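Local coordinates for protein epidermin leader peptide processing serine protease EpiP (PDB 3QFH) that probably cleaves the leader peptide from the precursor of the lantibiotic epidermin, as a subtilisin-like serine endopeptidase, at residues Y115-K120 against A438-N443. Residues are numbered along the deposited sequence; the frame is centred on the assembly and turned at random.
Sequences YDDLPK and ALNVAN. With SO4 (sulfate ion), chain N.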
ATOM      1  N   TYR A 115      -2.089   0.326  24.618  1.00 31.31           N
ATOM      2  CA  TYR A 115      -0.792  -0.366  24.675  1.00 32.52           C
ATOM      3  C   TYR A 115      -0.672  -1.262  25.917  1.00 34.02           C
ATOM      4  O   TYR A 115       0.237  -2.088  25.987  1.00 33.71           O
ATOM      5  CB  TYR A 115       0.400   0.600  24.593  1.00 31.80           C
ATOM      6  CG  TYR A 115       0.482   1.318  23.264  1.00 31.78           C
ATOM      7  CD1 TYR A 115       0.836   0.638  22.106  1.00 34.13           C
ATOM      8  CD2 TYR A 115       0.196   2.661  23.160  1.00 32.63           C
ATOM      9  CE1 TYR A 115       0.901   1.286  20.883  1.00 31.85           C
ATOM     10  CE2 TYR A 115       0.256   3.315  21.940  1.00 33.95           C
ATOM     11  CZ  TYR A 115       0.609   2.625  20.810  1.00 34.03           C
ATOM     12  OH  TYR A 115       0.670   3.285  19.600  1.00 34.08           O
ATOM     13  N   ASP A 116      -1.563  -1.109  26.897  1.00 34.11           N
ATOM     14  CA  ASP A 116      -1.529  -2.009  28.063  1.00 37.13           C
ATOM     15  C   ASP A 116      -2.347  -3.282  27.823  1.00 36.67           C
ATOM     16  O   ASP A 116      -2.339  -4.180  28.645  1.00 38.11           O
ATOM     17  CB  ASP A 116      -2.004  -1.281  29.322  1.00 38.54           C
ATOM     18  CG  ASP A 116      -1.086  -0.117  29.693  1.00 42.60           C
ATOM     19  OD1 ASP A 116       0.149  -0.323  29.725  1.00 46.30           O
ATOM     20  OD2 ASP A 116      -1.592   0.998  29.948  1.00 46.96           O
ATOM     21  N   ASP A 117      -3.031  -3.346  26.683  1.00 36.37           N
ATOM     22  CA  ASP A 117      -3.867  -4.487  26.305  1.00 37.27           C
ATOM     23  C   ASP A 117      -3.289  -5.239  25.096  1.00 36.12           C
ATOM     24  O   ASP A 117      -3.998  -6.002  24.453  1.00 36.04           O
ATOM     25  CB  ASP A 117      -5.269  -3.975  25.943  1.00 37.48           C
ATOM     26  CG  ASP A 117      -5.920  -3.182  27.085  1.00 41.21           C
ATOM     27  OD1 ASP A 117      -5.797  -3.622  28.240  1.00 46.43           O
ATOM     28  OD2 ASP A 117      -6.555  -2.135  26.828  1.00 42.64           O
ATOM     29  N   LEU A 118      -2.018  -5.012  24.768  1.00 34.94           N
ATOM     30  CA  LEU A 118      -1.403  -5.687  23.617  1.00 34.53           C
ATOM     31  C   LEU A 118      -1.293  -7.189  23.867  1.00 34.77           C
ATOM     32  O   LEU A 118      -1.196  -7.602  25.010  1.00 35.07           O
ATOM     33  CB  LEU A 118      -0.004  -5.149  23.340  1.00 33.98           C
ATOM     34  CG  LEU A 118       0.111  -3.704  22.849  1.00 32.82           C
ATOM     35  CD1 LEU A 118       1.574  -3.288  22.804  1.00 31.95           C
ATOM     36  CD2 LEU A 118      -0.539  -3.545  21.500  1.00 31.09           C
ATOM     37  N   PRO A 119      -1.304  -8.002  22.792  1.00 34.35           N
ATOM     38  CA  PRO A 119      -1.132  -9.439  22.970  1.00 36.64           C
ATOM     39  C   PRO A 119       0.218  -9.688  23.641  1.00 37.69           C
ATOM     40  O   PRO A 119       1.120  -8.873  23.508  1.00 35.68           O
ATOM     41  CB  PRO A 119      -1.114  -9.992  21.534  1.00 35.73           C
ATOM     42  CG  PRO A 119      -1.622  -8.915  20.672  1.00 35.42           C
ATOM     43  CD  PRO A 119      -1.413  -7.626  21.372  1.00 33.86           C
ATOM     44  N   LYS A 120       0.356 -10.803  24.340  1.00 39.63           N
ATOM     45  CA  LYS A 120       1.609 -11.109  25.024  1.00 41.98           C
ATOM     46  C   LYS A 120       2.676 -11.509  23.990  1.00 41.47           C
ATOM     47  O   LYS A 120       3.853 -11.233  24.186  1.00 42.44           O
ATOM     48  CB  LYS A 120       1.396 -12.223  26.057  1.00 43.66           C
ATOM     49  CG  LYS A 120       2.177 -12.027  27.338  1.00 48.63           C
ATOM     50  CD  LYS A 120       1.717 -10.711  28.053  1.00 53.98           C
ATOM     51  CE  LYS A 120       2.438 -10.492  29.378  1.00 56.57           C
ATOM     52  NZ  LYS A 120       2.184 -11.607  30.336  1.00 58.20           N
ATOM     53  N   ALA A 438     -10.851  -2.422  19.571  1.00 29.04           N
ATOM     54  CA  ALA A 438     -10.492  -3.685  18.890  1.00 28.75           C
ATOM     55  C   ALA A 438      -9.807  -4.687  19.833  1.00 28.77           C
ATOM     56  O   ALA A 438     -10.004  -5.897  19.705  1.00 29.64           O
ATOM     57  CB  ALA A 438      -9.604  -3.399  17.687  1.00 26.24           C
ATOM     58  N   LEU A 439      -9.024  -4.183  20.780  1.00 28.07           N
ATOM     59  CA  LEU A 439      -8.320  -5.039  21.728  1.00 30.73           C
ATOM     60  C   LEU A 439      -9.137  -5.394  22.977  1.00 31.22           C
ATOM     61  O   LEU A 439      -8.711  -6.200  23.773  1.00 30.96           O
ATOM     62  CB  LEU A 439      -7.006  -4.375  22.165  1.00 30.60           C
ATOM     63  CG  LEU A 439      -6.016  -4.116  21.022  1.00 32.87           C
ATOM     64  CD1 LEU A 439      -4.771  -3.391  21.518  1.00 33.69           C
ATOM     65  CD2 LEU A 439      -5.642  -5.413  20.351  1.00 35.32           C
ATOM     66  N   ASN A 440     -10.317  -4.817  23.143  1.00 30.91           N
ATOM     67  CA  ASN A 440     -11.084  -5.098  24.342  1.00 32.34           C
ATOM     68  C   ASN A 440     -12.460  -5.731  24.113  1.00 32.37           C
ATOM     69  O   ASN A 440     -13.368  -5.536  24.919  1.00 30.26           O
ATOM     70  CB  ASN A 440     -11.192  -3.802  25.150  1.00 33.06           C
ATOM     71  CG  ASN A 440      -9.872  -3.427  25.793  1.00 35.26           C
ATOM     72  OD1 ASN A 440      -9.431  -4.094  26.710  1.00 40.62           O
ATOM     73  ND2 ASN A 440      -9.241  -2.355  25.311  1.00 34.84           N
ATOM     74  N   VAL A 441     -12.602  -6.500  23.034  1.00 31.12           N
ATOM     75  CA  VAL A 441     -13.891  -7.143  22.725  1.00 32.06           C
ATOM     76  C   VAL A 441     -14.288  -8.142  23.811  1.00 33.31           C
ATOM     77  O   VAL A 441     -15.466  -8.306  24.096  1.00 34.54           O
ATOM     78  CB  VAL A 441     -13.865  -7.850  21.358  1.00 31.57           C
ATOM     79  CG1 VAL A 441     -15.202  -8.536  21.080  1.00 30.06           C
ATOM     80  CG2 VAL A 441     -13.543  -6.828  20.252  1.00 30.62           C
ATOM     81  N   ALA A 442     -13.312  -8.787  24.443  1.00 33.97           N
ATOM     82  CA  ALA A 442     -13.616  -9.730  25.520  1.00 35.90           C
ATOM     83  C   ALA A 442     -13.985  -8.991  26.806  1.00 37.15           C
ATOM     84  O   ALA A 442     -14.568  -9.580  27.701  1.00 37.85           O
ATOM     85  CB  ALA A 442     -12.433 -10.675  25.768  1.00 36.27           C
ATOM     86  N   ASN A 443     -13.655  -7.701  26.887  1.00 37.98           N
ATOM     87  CA  ASN A 443     -13.903  -6.892  28.087  1.00 41.33           C
ATOM     88  C   ASN A 443     -15.027  -5.880  27.865  1.00 42.50           C
ATOM     89  O   ASN A 443     -14.834  -4.678  27.964  1.00 42.97           O
ATOM     90  CB  ASN A 443     -12.612  -6.164  28.474  1.00 42.18           C
ATOM     91  CG  ASN A 443     -11.471  -7.125  28.759  1.00 45.61           C
ATOM     92  OD1 ASN A 443     -11.602  -8.033  29.585  1.00 49.00           O
ATOM     93  ND2 ASN A 443     -10.336  -6.923  28.082  1.00 48.29           N
TER
HETATM   94  S   SO4 N 460      -1.014 -14.032  24.130  0.75 63.64           S
HETATM   95  O1  SO4 N 460      -0.213 -13.760  22.932  0.75 57.92           O
HETATM   96  O2  SO4 N 460      -1.549 -12.786  24.689  0.75 63.36           O
HETATM   97  O3  SO4 N 460      -2.134 -14.909  23.805  0.75 63.19           O
HETATM   98  O4  SO4 N 460      -0.182 -14.694  25.129  0.75 65.34           O
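Asp117 and Asn440 supply the polar link between the two segments: ND2 of Asn440 donates to OD2 of Asp117 over 3.1 Å in a fairly straight bond, the carboxylate being a ready acceptor for the amide N-H. The two flat groups stand nearly perpendicular, their planes 89° apart. OD2 lies in the plane of the amide, whereas ND2 approaches from above the carboxylate, 55° out of its plane. An asparagine suits this place because its amide works at both ends: ND2 also donates to Tyr436 O, one turn back in helix 435-439, and OD1 accepts a bond from ND2 of Asn443, 3.3 Å away, along a lone pair. These partners fix the rotation of the amide. Asn440 and Asn443 are the ends of a type I turn, closed by the 2.9 Å backbone bond from Asn443 N to Asn440 O.

Beside the polar link, Leu439 is buried, as suits an apolar side chain. Its CB packs 4.2 Å from CB of Asp117. Its chi1 of -61° sets the branch beside the backbone N, and CD1 lies 4.2 Å from Leu118 CD2. Both leucines also rest on Leu395 of helix 382-400. From the same helix, Lys399 NZ bonds to Asp117 O. Farther along the loop, Lys120 N holds a sulfate, probably from the crystallisation liquor, through O2 at 2.8 Å, and His121 N binds the same ion.

The contact thus joins the loop between helix 103-108 and strand 126-130, an inner strand of the parallel subtilisin-like sheet, to the end of helix 435-439 and the turn that follows it, with helix 382-400 packed against both.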